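PDB 5ZNM: colicin-D from Escherichia coli, which kills Escherichia coli and closely related bacteria as a toxin that inhibits protein synthesis, its C-terminal domain being a tRNase. Local coordinates for residues Gly288-Gln294 with Gly363-Ser367; Lys336-Arg340 with Tyr381-Leu387; Glu342-Lys346 with Ile358-Asn362; Asn352-Val356 with Gly368-Pro373. All coordinates share one frame; numbering follows the deposited sequence.

How the contacts relate
Contacts 2, 3 and 4 lie in the C-terminal tRNase part; contact 1 brings the earlier segment 288-294 against strand 365-370 of its sheet. Contacts 1, 3 and 4 use strands of this antiparallel sheet, and contact 2 packs its side chains on it. Contacts 3 and 4 pair neighbouring strands; their centres are about 18 Å apart. Contact 4 shares strand 365-370 with contact 1, which is centred about 11 Å from contact 3. Contact 2 brings the C-terminal tail beside the loop after strand 334-335, its centre about 12 Å from those of contacts 3 and 4. Along the chain, contacts 3 and 4 are nested inside contact 2. Together they join the segment before helix 292-297 and the C-terminal tail to the sheet.

Contact 1. Residues Gly288-Gln294 with Gly363-Ser367; sequences GRFSRKQ and GEFLS. With SO4 (sulfate ion), chain E.
The rings of Phe290 and Phe365 meet obliquely, their centroids 5.6 Å apart and their planes at 43°. Phe290 CE1 comes 3.8 Å from Phe365 CB, so the first ring rests on the root of the second. One face of the Phe290 ring carries Arg289 CG near its rim. One face of the Phe365 ring carries Ser367 N, also toward the rim, and a water lies at its edge in the ring plane. This water gives one hydrogen bond to Arg289 O and another to Phe365 O, bridging the two backbones. Arg289 O also accepts from Phe365 N at 2.7 Å, in the carbonyl plane, so two donors grip it.

The second polar link is the amide of Gln294. Its CG stands anti to the backbone N (chi1 -166°) and the chain then bends at chi2, which carries the amide over to strand 365-370. NE2 donates to Leu366 O at 2.9 Å, on a lone pair and in the amide plane. The same NE2 gives its other hydrogen to O1 of a sulfate ion, probably from the crystallisation liquor, at 2.8 Å. With both hydrogens used, the amide is fixed in its rotation. Lys297 and Lys298 also bind this sulfate. Ser291 is the N-cap of helix 292-297, its OG accepting from Gln294 N.

Helix 314-329 covers the aromatic pair: Arg321 and Glu325 touch Phe290, Ile324 touches Phe365, and Glu325 forms a salt bridge with Arg289. Strand 355-359 flanks the other segment, with Val357 against Phe365 and Ile358 against Leu366.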
loop_
_atom_site.group_PDB
_atom_site.type_symbol
_atom_site.label_atom_id
_atom_site.label_comp_id
_atom_site.label_asym_id
_atom_site.label_seq_id
_atom_site.Cartn_x
_atom_site.Cartn_y
_atom_site.Cartn_z
ATOM N N GLY A 288 -7.238 -8.058 24.628
ATOM C CA GLY A 288 -6.220 -7.228 25.231
ATOM C C GLY A 288 -6.179 -7.453 26.728
ATOM O O GLY A 288 -5.200 -8.004 27.242
ATOM N N ARG A 289 -7.240 -7.067 27.447
ATOM C CA ARG A 289 -7.253 -7.348 28.878
ATOM C C ARG A 289 -7.235 -8.847 29.132
ATOM O O ARG A 289 -6.516 -9.328 30.013
ATOM C CB ARG A 289 -8.467 -6.720 29.557
ATOM C CG ARG A 289 -8.495 -7.140 31.046
ATOM C CD ARG A 289 -9.711 -6.638 31.796
ATOM N NE ARG A 289 -9.828 -5.191 31.718
ATOM C CZ ARG A 289 -10.860 -4.501 32.184
ATOM N NH1 ARG A 289 -11.872 -5.122 32.773
ATOM N NH2 ARG A 289 -10.885 -3.182 32.063
ATOM N N PHE A 290 -7.978 -9.603 28.332
ATOM C CA PHE A 290 -8.056 -11.045 28.456
ATOM C C PHE A 290 -7.532 -11.726 27.204
ATOM O O PHE A 290 -7.503 -11.151 26.116
ATOM C CB PHE A 290 -9.500 -11.499 28.695
ATOM C CG PHE A 290 -10.090 -10.956 29.960
ATOM C CD1 PHE A 290 -9.713 -11.474 31.194
ATOM C CD2 PHE A 290 -11.007 -9.925 29.917
ATOM C CE1 PHE A 290 -10.247 -10.972 32.370
ATOM C CE2 PHE A 290 -11.551 -9.417 31.082
ATOM C CZ PHE A 290 -11.171 -9.942 32.316
ATOM N N SER A 291 -7.119 -12.972 27.383
ATOM C CA SER A 291 -6.905 -13.885 26.277
ATOM C C SER A 291 -7.448 -15.228 26.704
ATOM O O SER A 291 -7.441 -15.564 27.890
ATOM C CB SER A 291 -5.421 -14.020 25.898
ATOM O OG SER A 291 -4.695 -14.671 26.933
ATOM N N ARG A 292 -7.922 -15.995 25.734
ATOM C CA ARG A 292 -8.354 -17.346 26.047
ATOM C C ARG A 292 -7.212 -18.144 26.665
ATOM O O ARG A 292 -7.429 -18.960 27.572
ATOM C CB ARG A 292 -8.862 -18.030 24.784
ATOM C CG ARG A 292 -9.627 -19.282 25.083
ATOM C CD ARG A 292 -10.127 -19.997 23.850
ATOM N NE ARG A 292 -10.385 -21.397 24.137
ATOM C CZ ARG A 292 -11.518 -22.026 23.901
ATOM N NH1 ARG A 292 -12.537 -21.399 23.336
ATOM N NH2 ARG A 292 -11.641 -23.308 24.228
ATOM N N LYS A 293 -5.989 -17.915 26.180
ATOM C CA LYS A 293 -4.826 -18.623 26.706
ATOM C C LYS A 293 -4.642 -18.355 28.199
ATOM O O LYS A 293 -4.461 -19.287 28.990
ATOM C CB LYS A 293 -3.584 -18.213 25.901
ATOM C CG LYS A 293 -2.285 -18.789 26.422
ATOM C CD LYS A 293 -1.792 -19.936 25.560
ATOM C CE LYS A 293 -0.459 -20.483 26.070
ATOM N NZ LYS A 293 -0.588 -21.119 27.423
ATOM N N GLN A 294 -4.724 -17.085 28.616
ATOM C CA GLN A 294 -4.522 -16.778 30.029
ATOM C C GLN A 294 -5.697 -17.251 30.888
ATOM O O GLN A 294 -5.494 -17.764 31.994
ATOM C CB GLN A 294 -4.281 -15.275 30.225
ATOM C CG GLN A 294 -3.717 -14.895 31.624
ATOM C CD GLN A 294 -2.270 -15.339 31.814
ATOM O OE1 GLN A 294 -1.618 -15.752 30.863
ATOM N NE2 GLN A 294 -1.762 -15.249 33.050
ATOM N N GLY A 363 -2.019 -3.634 31.195
ATOM C CA GLY A 363 -3.456 -3.815 31.235
ATOM C C GLY A 363 -3.927 -5.247 31.096
ATOM O O GLY A 363 -5.141 -5.481 31.117
ATOM N N GLU A 364 -3.013 -6.208 30.955
ATOM C CA GLU A 364 -3.389 -7.610 30.820
ATOM C C GLU A 364 -3.802 -8.195 32.158
ATOM O O GLU A 364 -3.080 -8.055 33.150
ATOM C CB GLU A 364 -2.225 -8.437 30.281
ATOM C CG GLU A 364 -1.981 -8.358 28.794
ATOM C CD GLU A 364 -0.815 -9.261 28.392
ATOM O OE1 GLU A 364 -0.603 -10.279 29.070
ATOM O OE2 GLU A 364 -0.112 -8.942 27.423
ATOM N N PHE A 365 -4.932 -8.897 32.174
ATOM C CA PHE A 365 -5.246 -9.735 33.318
ATOM C C PHE A 365 -4.143 -10.775 33.519
ATOM O O PHE A 365 -3.759 -11.481 32.582
ATOM C CB PHE A 365 -6.601 -10.416 33.115
ATOM C CG PHE A 365 -6.831 -11.594 34.022
ATOM C CD1 PHE A 365 -7.171 -11.406 35.357
ATOM C CD2 PHE A 365 -6.725 -12.887 33.540
ATOM C CE1 PHE A 365 -7.385 -12.480 36.194
ATOM C CE2 PHE A 365 -6.953 -13.979 34.379
ATOM C CZ PHE A 365 -7.282 -13.769 35.708
ATOM N N LEU A 366 -3.634 -10.875 34.746
ATOM C CA LEU A 366 -2.637 -11.894 35.064
ATOM C C LEU A 366 -3.243 -13.084 35.800
ATOM O O LEU A 366 -3.141 -14.223 35.335
ATOM C CB LEU A 366 -1.504 -11.280 35.891
ATOM C CG LEU A 366 -0.477 -12.323 36.354
ATOM C CD1 LEU A 366 0.257 -12.950 35.169
ATOM C CD2 LEU A 366 0.482 -11.717 37.357
ATOM N N SER A 367 -3.868 -12.842 36.948
ATOM C CA SER A 367 -4.394 -13.920 37.774
ATOM C C SER A 367 -5.302 -13.303 38.832
ATOM O O SER A 367 -5.424 -12.079 38.935
ATOM C CB SER A 367 -3.263 -14.724 38.437
ATOM O OG SER A 367 -3.780 -15.924 38.967
HETATM S S SO4 E . 2.053 -16.697 33.982
HETATM O O1 SO4 E . 0.918 -15.974 33.421
HETATM O O2 SO4 E . 3.182 -15.769 34.035
HETATM O O3 SO4 E . 1.722 -17.192 35.321
HETATM O O4 SO4 E . 2.408 -17.836 33.136
HETATM O O HOH W 1 -5.153 -11.770 30.123
#

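Contact 2. Residues Lys336-Arg340 with Tyr381-Leu387; sequences KGTYR and YLETGEL
Lys336 and Tyr381 make the close-packed end of this contact. Tyr381 OH donates to Lys336 O at 2.7 Å, and that carbonyl oxygen lies at the ring edge, near its plane. The lysine chain runs over the ring, where CE makes an off-centre CH-pi contact 4.2 Å from the centroid. It is extended as far as CE and turns at its last torsion (chi4 66°), which brings NZ to Leu382 O at 2.9 Å. The lysine thus ties itself to the last turn of helix 376-384.

Beyond the helix, Gly385 has a positive phi and closes against Gly337, with CA atoms 3.9 Å apart. Here the C-terminal tail bridges the loop as a single beta bridge between Thr338 and Glu386. Thr338 N donates to Gly385 O, and Leu387 N donates to Thr338 O. Thr384 forms an ST turn here, its OG1 accepting from Glu386 N. Leu387 CG lies 4.0 Å from Tyr339 CD1. Leu387 also touches Val347, Val356, Ile358 and Trp369 of the sheet.

Arg340 and Glu386 lie on the exposed side and pack loosely. Glu386 OE2 comes no nearer than 3.9 Å to Arg340 CB. The guanidinium and carboxylate planes are 56° apart, and Arg340 NH1 is 4.9 Å from Glu386 OE2, so any attraction between the charges is probably weak.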
loop_
_atom_site.group_PDB
_atom_site.type_symbol
_atom_site.label_atom_id
_atom_site.label_comp_id
_atom_site.label_asym_id
_atom_site.label_seq_id
_atom_site.Cartn_x
_atom_site.Cartn_y
_atom_site.Cartn_z
ATOM N N LYS A 336 -5.648 -1.791 45.460
ATOM C CA LYS A 336 -5.003 -1.982 46.759
ATOM C C LYS A 336 -3.701 -2.735 46.508
ATOM O O LYS A 336 -3.708 -3.962 46.369
ATOM C CB LYS A 336 -5.920 -2.733 47.723
ATOM C CG LYS A 336 -5.270 -3.103 49.093
ATOM C CD LYS A 336 -6.198 -4.028 49.887
ATOM C CE LYS A 336 -5.531 -4.550 51.177
ATOM N NZ LYS A 336 -5.247 -3.466 52.182
ATOM N N GLY A 337 -2.606 -1.990 46.413
ATOM C CA GLY A 337 -1.295 -2.587 46.395
ATOM C C GLY A 337 -0.853 -3.075 45.028
ATOM O O GLY A 337 -1.316 -2.625 43.966
ATOM N N THR A 338 0.067 -4.037 45.064
ATOM C CA THR A 338 0.767 -4.460 43.859
ATOM C C THR A 338 1.242 -5.892 44.039
ATOM O O THR A 338 1.308 -6.411 45.160
ATOM C CB THR A 338 1.959 -3.540 43.552
ATOM O OG1 THR A 338 2.525 -3.893 42.282
ATOM C CG2 THR A 338 3.024 -3.672 44.642
ATOM N N TYR A 339 1.575 -6.529 42.914
ATOM C CA TYR A 339 2.070 -7.906 42.900
ATOM C C TYR A 339 3.556 -7.860 42.536
ATOM O O TYR A 339 3.911 -7.562 41.389
ATOM C CB TYR A 339 1.245 -8.754 41.931
ATOM C CG TYR A 339 1.622 -10.224 41.853
ATOM C CD1 TYR A 339 1.481 -11.056 42.953
ATOM C CD2 TYR A 339 2.094 -10.778 40.667
ATOM C CE1 TYR A 339 1.810 -12.387 42.884
ATOM C CE2 TYR A 339 2.433 -12.121 40.587
ATOM C CZ TYR A 339 2.274 -12.924 41.704
ATOM O OH TYR A 339 2.601 -14.262 41.658
ATOM N N ARG A 340 4.409 -8.167 43.524
ATOM C CA ARG A 340 5.851 -7.910 43.446
ATOM C C ARG A 340 6.469 -8.484 42.174
ATOM O O ARG A 340 7.279 -7.826 41.511
ATOM C CB ARG A 340 6.537 -8.489 44.697
ATOM C CG ARG A 340 7.218 -9.848 44.496
ATOM C CD ARG A 340 7.602 -10.569 45.787
ATOM N NE ARG A 340 7.896 -11.967 45.498
ATOM C CZ ARG A 340 7.872 -12.954 46.384
ATOM N NH1 ARG A 340 7.567 -12.717 47.653
ATOM N NH2 ARG A 340 8.150 -14.189 45.989
ATOM N N TYR A 381 -0.671 -9.136 52.894
ATOM C CA TYR A 381 -1.288 -8.349 51.830
ATOM C C TYR A 381 -2.303 -7.359 52.392
ATOM O O TYR A 381 -2.289 -6.178 52.038
ATOM C CB TYR A 381 -1.961 -9.244 50.786
ATOM C CG TYR A 381 -2.805 -8.411 49.836
ATOM C CD1 TYR A 381 -2.207 -7.560 48.914
ATOM C CD2 TYR A 381 -4.207 -8.453 49.888
ATOM C CE1 TYR A 381 -2.977 -6.770 48.053
ATOM C CE2 TYR A 381 -4.974 -7.671 49.037
ATOM C CZ TYR A 381 -4.357 -6.832 48.130
ATOM O OH TYR A 381 -5.136 -6.051 47.284
ATOM N N LEU A 382 -3.214 -7.830 53.249
ATOM C CA LEU A 382 -4.220 -6.931 53.813
ATOM C C LEU A 382 -3.562 -5.791 54.567
ATOM O O LEU A 382 -4.011 -4.645 54.493
ATOM C CB LEU A 382 -5.176 -7.699 54.734
ATOM C CG LEU A 382 -5.983 -8.808 54.050
ATOM C CD1 LEU A 382 -6.722 -9.696 55.048
ATOM C CD2 LEU A 382 -6.967 -8.218 53.026
ATOM N N GLU A 383 -2.462 -6.078 55.254
ATOM C CA GLU A 383 -1.817 -5.060 56.058
ATOM C C GLU A 383 -0.985 -4.096 55.211
ATOM O O GLU A 383 -0.963 -2.895 55.493
ATOM C CB GLU A 383 -0.994 -5.760 57.148
ATOM C CG GLU A 383 -1.923 -6.463 58.192
ATOM C CD GLU A 383 -1.199 -7.219 59.315
ATOM O OE1 GLU A 383 0.033 -7.429 59.233
ATOM O OE2 GLU A 383 -1.883 -7.610 60.291
ATOM N N THR A 384 -0.331 -4.576 54.146
ATOM C CA THR A 384 0.634 -3.748 53.431
ATOM C C THR A 384 0.322 -3.510 51.962
ATOM O O THR A 384 0.930 -2.611 51.367
ATOM C CB THR A 384 2.056 -4.349 53.514
ATOM O OG1 THR A 384 2.122 -5.548 52.727
ATOM C CG2 THR A 384 2.438 -4.654 54.968
ATOM N N GLY A 385 -0.581 -4.275 51.354
ATOM C CA GLY A 385 -0.779 -4.159 49.921
ATOM C C GLY A 385 0.213 -4.941 49.076
ATOM O O GLY A 385 0.065 -4.978 47.848
ATOM N N GLU A 386 1.204 -5.589 49.686
ATOM C CA GLU A 386 2.155 -6.403 48.936
ATOM C C GLU A 386 1.568 -7.799 48.772
ATOM O O GLU A 386 1.438 -8.544 49.744
ATOM C CB GLU A 386 3.514 -6.459 49.628
ATOM C CG GLU A 386 4.628 -6.775 48.634
ATOM C CD GLU A 386 5.876 -7.335 49.269
ATOM O OE1 GLU A 386 6.049 -7.179 50.498
ATOM O OE2 GLU A 386 6.684 -7.941 48.529
ATOM N N LEU A 387 1.213 -8.148 47.543
ATOM C CA LEU A 387 0.620 -9.442 47.242
ATOM C C LEU A 387 1.701 -10.431 46.806
ATOM O O LEU A 387 1.610 -11.619 47.105
ATOM C CB LEU A 387 -0.436 -9.305 46.138
ATOM C CG LEU A 387 -1.242 -10.571 45.818
ATOM C CD1 LEU A 387 -2.037 -11.026 47.024
ATOM C CD2 LEU A 387 -2.166 -10.356 44.622
ATOM O OXT LEU A 387 2.682 -10.064 46.141
#

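Contact 3. Residues Glu342-Lys346 with Ile358-Asn362; sequences EKGSK and IIKSN
This is the antiparallel entry of strand 346-349 onto the end of strand 355-359, with a type II turn at its head. Lys346 and Ile359 form the hydrogen-bonded pair. Lys346 N donates to Ile359 O at 2.9 Å, and Ile359 N returns a nearly straight bond to Lys346 O, also at 2.9 Å.

The turn runs from Glu342 to Ser345, with Gly344 at positive phi. Its closing carbonyl, Glu342 O, accepts from both Ser345 N and Ser345 OG. The OG bond is 2.8 Å long and lies in the carbonyl plane. The hydroxyl sits between the backbone N and the carbonyl carbon (chi1 62°), turned back into the turn. The same Ser345 OG accepts from Tyr339 N, so it joins the turn to an earlier part of the same loop. Ser345 CB packs at 4.0 Å on Ile358 CG2.

A water links the turn to the strand end. It donates to Lys343 O and accepts from Ser361 N. Beside it, Ser361 CB rests 3.5 Å from Gly344 O.

Glu342 bends at chi2 (-71°) and brings its carboxylate obliquely across the Lys360 chain. OE1 touches the carbon chain, 3.6 Å from Lys360 CE, while Lys360 NZ remains 4.5 Å from Glu342 OE1. The charges are near but do not form a salt bridge.

Strand 365-370 lies along the other side of strand 355-359. Ile358 exchanges backbone bonds there with Leu366 and Ser367, and Leu366 also packs on Glu342 and Lys360. The side chain of Ile358 meets Trp369 of that strand, with Tyr339 of that loop and Leu387 of the tail.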
loop_
_atom_site.group_PDB
_atom_site.type_symbol
_atom_site.label_atom_id
_atom_site.label_comp_id
_atom_site.label_asym_id
_atom_site.label_seq_id
_atom_site.Cartn_x
_atom_site.Cartn_y
_atom_site.Cartn_z
ATOM N N GLU A 342 5.386 -8.875 39.246
ATOM C CA GLU A 342 5.039 -8.152 38.021
ATOM C C GLU A 342 5.181 -6.654 38.279
ATOM O O GLU A 342 4.251 -6.007 38.756
ATOM C CB GLU A 342 3.627 -8.503 37.567
ATOM C CG GLU A 342 3.515 -9.896 37.000
ATOM C CD GLU A 342 4.191 -10.032 35.646
ATOM O OE1 GLU A 342 4.255 -9.028 34.904
ATOM O OE2 GLU A 342 4.658 -11.142 35.323
ATOM N N LYS A 343 6.342 -6.098 37.937
ATOM C CA LYS A 343 6.619 -4.698 38.242
ATOM C C LYS A 343 5.551 -3.798 37.631
ATOM O O LYS A 343 5.209 -3.923 36.451
ATOM C CB LYS A 343 8.019 -4.320 37.727
ATOM C CG LYS A 343 8.428 -2.819 37.827
ATOM C CD LYS A 343 7.805 -2.023 38.987
ATOM C CE LYS A 343 8.062 -0.519 38.856
ATOM N NZ LYS A 343 6.891 0.276 39.357
ATOM N N GLY A 344 5.006 -2.895 38.447
ATOM C CA GLY A 344 4.004 -1.976 37.954
ATOM C C GLY A 344 2.615 -2.559 37.822
ATOM O O GLY A 344 1.723 -1.877 37.305
ATOM N N SER A 345 2.403 -3.792 38.269
ATOM C CA SER A 345 1.062 -4.346 38.291
ATOM C C SER A 345 0.215 -3.641 39.346
ATOM O O SER A 345 0.719 -3.066 40.309
ATOM C CB SER A 345 1.115 -5.849 38.568
ATOM O OG SER A 345 1.682 -6.084 39.838
ATOM N N LYS A 346 -1.095 -3.678 39.144
ATOM C CA LYS A 346 -2.043 -3.154 40.114
ATOM C C LYS A 346 -2.917 -4.301 40.588
ATOM O O LYS A 346 -3.271 -5.180 39.793
ATOM C CB LYS A 346 -2.907 -2.054 39.504
ATOM C CG LYS A 346 -2.120 -0.834 39.063
ATOM C CD LYS A 346 -3.060 0.216 38.498
ATOM C CE LYS A 346 -2.281 1.406 37.963
ATOM N NZ LYS A 346 -1.737 2.225 39.072
ATOM N N ILE A 358 -5.179 -9.428 39.643
ATOM C CA ILE A 358 -3.932 -8.753 39.277
ATOM C C ILE A 358 -3.988 -8.326 37.818
ATOM O O ILE A 358 -4.198 -9.158 36.929
ATOM C CB ILE A 358 -2.707 -9.655 39.499
ATOM C CG1 ILE A 358 -2.674 -10.238 40.912
ATOM C CG2 ILE A 358 -1.380 -8.866 39.143
ATOM C CD1 ILE A 358 -1.743 -11.457 41.005
ATOM N N ILE A 359 -3.711 -7.050 37.568
ATOM C CA ILE A 359 -3.629 -6.489 36.226
ATOM C C ILE A 359 -2.195 -6.023 36.003
ATOM O O ILE A 359 -1.670 -5.230 36.791
ATOM C CB ILE A 359 -4.610 -5.316 36.042
ATOM C CG1 ILE A 359 -6.033 -5.733 36.415
ATOM C CG2 ILE A 359 -4.573 -4.806 34.600
ATOM C CD1 ILE A 359 -6.607 -6.800 35.510
ATOM N N LYS A 360 -1.563 -6.506 34.934
ATOM C CA LYS A 360 -0.211 -6.054 34.615
ATOM C C LYS A 360 -0.213 -4.587 34.182
ATOM O O LYS A 360 -1.246 -3.997 33.850
ATOM C CB LYS A 360 0.395 -6.894 33.503
ATOM C CG LYS A 360 0.748 -8.324 33.867
ATOM C CD LYS A 360 0.734 -9.154 32.587
ATOM C CE LYS A 360 1.853 -10.167 32.539
ATOM N NZ LYS A 360 2.268 -10.401 31.122
ATOM N N SER A 361 0.987 -4.005 34.151
ATOM C CA SER A 361 1.102 -2.599 33.792
ATOM C C SER A 361 0.596 -2.341 32.377
ATOM O O SER A 361 0.103 -1.245 32.090
ATOM C CB SER A 361 2.549 -2.142 33.939
ATOM O OG SER A 361 3.385 -2.997 33.197
ATOM N N ASN A 362 0.687 -3.333 31.489
ATOM C CA ASN A 362 0.154 -3.169 30.141
ATOM C C ASN A 362 -1.356 -3.383 30.067
ATOM O O ASN A 362 -1.917 -3.314 28.970
ATOM C CB ASN A 362 0.875 -4.108 29.157
ATOM C CG ASN A 362 0.655 -5.578 29.465
ATOM O OD1 ASN A 362 -0.134 -5.936 30.338
ATOM N ND2 ASN A 362 1.353 -6.441 28.739
HETATM O O HOH W 2 3.105 -5.356 35.315
#

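Contact 4. Residues Asn352-Val356 with Gly368-Pro373; sequences NTMNV and GWKINP
Lys370 starts with CG anti to the backbone N (chi1 -171°) and bends at chi3 and chi4, folding its amine back over segment 352-356. There NZ donates two hydrogen bonds, to Thr353 O and to Asn355 OD1, each 2.8 Å long. The amine stands above the amide plane of Asn355, 42° out of it, and does not use a lone pair. The other end of that amide is also held, since Asn355 ND2 donates to Asp304 O. Asp304 takes a further bond from Lys370 N, so one loop residue grips both strands.

Val356 carries its CG2 between the backbone N and the carbonyl carbon, where it meets one face of Trp369. It sits 4.0 Å from the centroid of the five-membered ring, almost on the ring normal, in a CH-pi contact. The other branch, CG1, packs at 3.6 Å on Ile371 CG1, the two side chains crossing at about a right angle. Met354 CE lies 3.9 Å from Pro373 CB. Leu382 of helix 376-384 touches both of these residues. Tyr381 from the same helix packs on Ile371.

The backbones pair as antiparallel strands. Val356 N donates to Trp369 O, and Trp369 N answers to Val356 O at 3.0 Å. Ile371 N reaches Met354 O at 2.8 Å beyond the ladder. An ST turn at Thr353, whose OG1 accepts from Asn355 N, leads into the first strand. This is the open end of the beta hairpin 355-359/365-370, with the non-hydrogen-bonded pair Asn355 and Lys370 on one face, and Val356 and Trp369 on the other, where Val356 meets Tyr381 of helix 376-384.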
loop_
_atom_site.group_PDB
_atom_site.type_symbol
_atom_site.label_atom_id
_atom_site.label_comp_id
_atom_site.label_asym_id
_atom_site.label_seq_id
_atom_site.Cartn_x
_atom_site.Cartn_y
_atom_site.Cartn_z
ATOM N N ASN A 352 -15.500 -7.762 50.483
ATOM C CA ASN A 352 -16.575 -8.668 50.864
ATOM C C ASN A 352 -16.275 -10.099 50.449
ATOM O O ASN A 352 -16.365 -11.019 51.264
ATOM C CB ASN A 352 -17.891 -8.217 50.241
ATOM C CG ASN A 352 -18.229 -6.790 50.577
ATOM O OD1 ASN A 352 -18.566 -5.997 49.700
ATOM N ND2 ASN A 352 -18.150 -6.456 51.853
ATOM N N THR A 353 -15.916 -10.305 49.182
ATOM C CA THR A 353 -15.506 -11.637 48.760
ATOM C C THR A 353 -14.072 -11.965 49.138
ATOM O O THR A 353 -13.699 -13.141 49.093
ATOM C CB THR A 353 -15.634 -11.785 47.248
ATOM O OG1 THR A 353 -14.689 -10.915 46.627
ATOM C CG2 THR A 353 -17.064 -11.436 46.771
ATOM N N MET A 354 -13.262 -10.950 49.470
ATOM C CA MET A 354 -11.826 -11.068 49.732
ATOM C C MET A 354 -11.031 -11.489 48.507
ATOM O O MET A 354 -9.874 -11.907 48.631
ATOM C CB MET A 354 -11.533 -12.023 50.897
ATOM C CG MET A 354 -12.296 -11.673 52.153
ATOM S SD MET A 354 -11.601 -10.256 53.001
ATOM C CE MET A 354 -10.043 -10.953 53.551
ATOM N N ASN A 355 -11.599 -11.346 47.311
ATOM C CA ASN A 355 -10.882 -11.711 46.099
ATOM C C ASN A 355 -9.942 -10.593 45.667
ATOM O O ASN A 355 -10.213 -9.406 45.874
ATOM C CB ASN A 355 -11.867 -12.047 44.973
ATOM C CG ASN A 355 -12.495 -13.422 45.151
ATOM O OD1 ASN A 355 -11.994 -14.241 45.926
ATOM N ND2 ASN A 355 -13.597 -13.690 44.433
ATOM N N VAL A 356 -8.817 -10.987 45.077
ATOM C CA VAL A 356 -7.934 -10.065 44.378
ATOM C C VAL A 356 -7.884 -10.463 42.915
ATOM O O VAL A 356 -7.993 -11.645 42.575
ATOM C CB VAL A 356 -6.504 -10.065 44.963
ATOM C CG1 VAL A 356 -6.504 -9.463 46.360
ATOM C CG2 VAL A 356 -5.968 -11.500 45.000
ATOM N N GLY A 368 -5.929 -14.169 39.621
ATOM C CA GLY A 368 -6.700 -13.732 40.769
ATOM C C GLY A 368 -7.054 -14.913 41.642
ATOM O O GLY A 368 -7.006 -16.068 41.201
ATOM N N TRP A 369 -7.444 -14.608 42.880
ATOM C CA TRP A 369 -7.733 -15.644 43.868
ATOM C C TRP A 369 -8.308 -14.992 45.116
ATOM O O TRP A 369 -8.390 -13.762 45.220
ATOM C CB TRP A 369 -6.488 -16.480 44.213
ATOM C CG TRP A 369 -5.301 -15.724 44.797
ATOM C CD1 TRP A 369 -5.108 -15.373 46.111
ATOM C CD2 TRP A 369 -4.126 -15.290 44.092
ATOM N NE1 TRP A 369 -3.891 -14.736 46.257
ATOM C CE2 TRP A 369 -3.275 -14.668 45.032
ATOM C CE3 TRP A 369 -3.720 -15.353 42.753
ATOM C CZ2 TRP A 369 -2.037 -14.117 44.677
ATOM C CZ3 TRP A 369 -2.479 -14.802 42.399
ATOM C CH2 TRP A 369 -1.663 -14.190 43.360
ATOM N N LYS A 370 -8.739 -15.840 46.056
ATOM C CA LYS A 370 -9.320 -15.371 47.312
ATOM C C LYS A 370 -8.248 -15.269 48.392
ATOM O O LYS A 370 -7.523 -16.233 48.649
ATOM C CB LYS A 370 -10.444 -16.301 47.787
ATOM C CG LYS A 370 -11.240 -15.731 48.977
ATOM C CD LYS A 370 -12.474 -16.577 49.334
ATOM C CE LYS A 370 -13.421 -16.762 48.133
ATOM N NZ LYS A 370 -13.941 -15.467 47.527
ATOM N N ILE A 371 -8.177 -14.103 49.035
ATOM C CA ILE A 371 -7.258 -13.887 50.149
ATOM C C ILE A 371 -7.735 -14.674 51.366
ATOM O O ILE A 371 -8.924 -14.643 51.718
ATOM C CB ILE A 371 -7.167 -12.391 50.495
ATOM C CG1 ILE A 371 -6.624 -11.574 49.323
ATOM C CG2 ILE A 371 -6.330 -12.186 51.769
ATOM C CD1 ILE A 371 -5.245 -12.020 48.880
ATOM N N ASN A 372 -6.801 -15.371 52.027
ATOM C CA ASN A 372 -7.045 -15.991 53.325
ATOM C C ASN A 372 -6.518 -15.053 54.411
ATOM O O ASN A 372 -5.291 -14.979 54.623
ATOM C CB ASN A 372 -6.360 -17.363 53.412
ATOM C CG ASN A 372 -6.571 -18.053 54.772
ATOM O OD1 ASN A 372 -7.162 -17.491 55.683
ATOM N ND2 ASN A 372 -6.100 -19.280 54.890
ATOM N N PRO A 373 -7.384 -14.333 55.128
ATOM C CA PRO A 373 -6.904 -13.350 56.111
ATOM C C PRO A 373 -6.251 -13.968 57.324
ATOM O O PRO A 373 -5.611 -13.243 58.093
ATOM C CB PRO A 373 -8.184 -12.613 56.521
ATOM C CG PRO A 373 -9.262 -13.642 56.347
ATOM C CD PRO A 373 -8.860 -14.408 55.101
#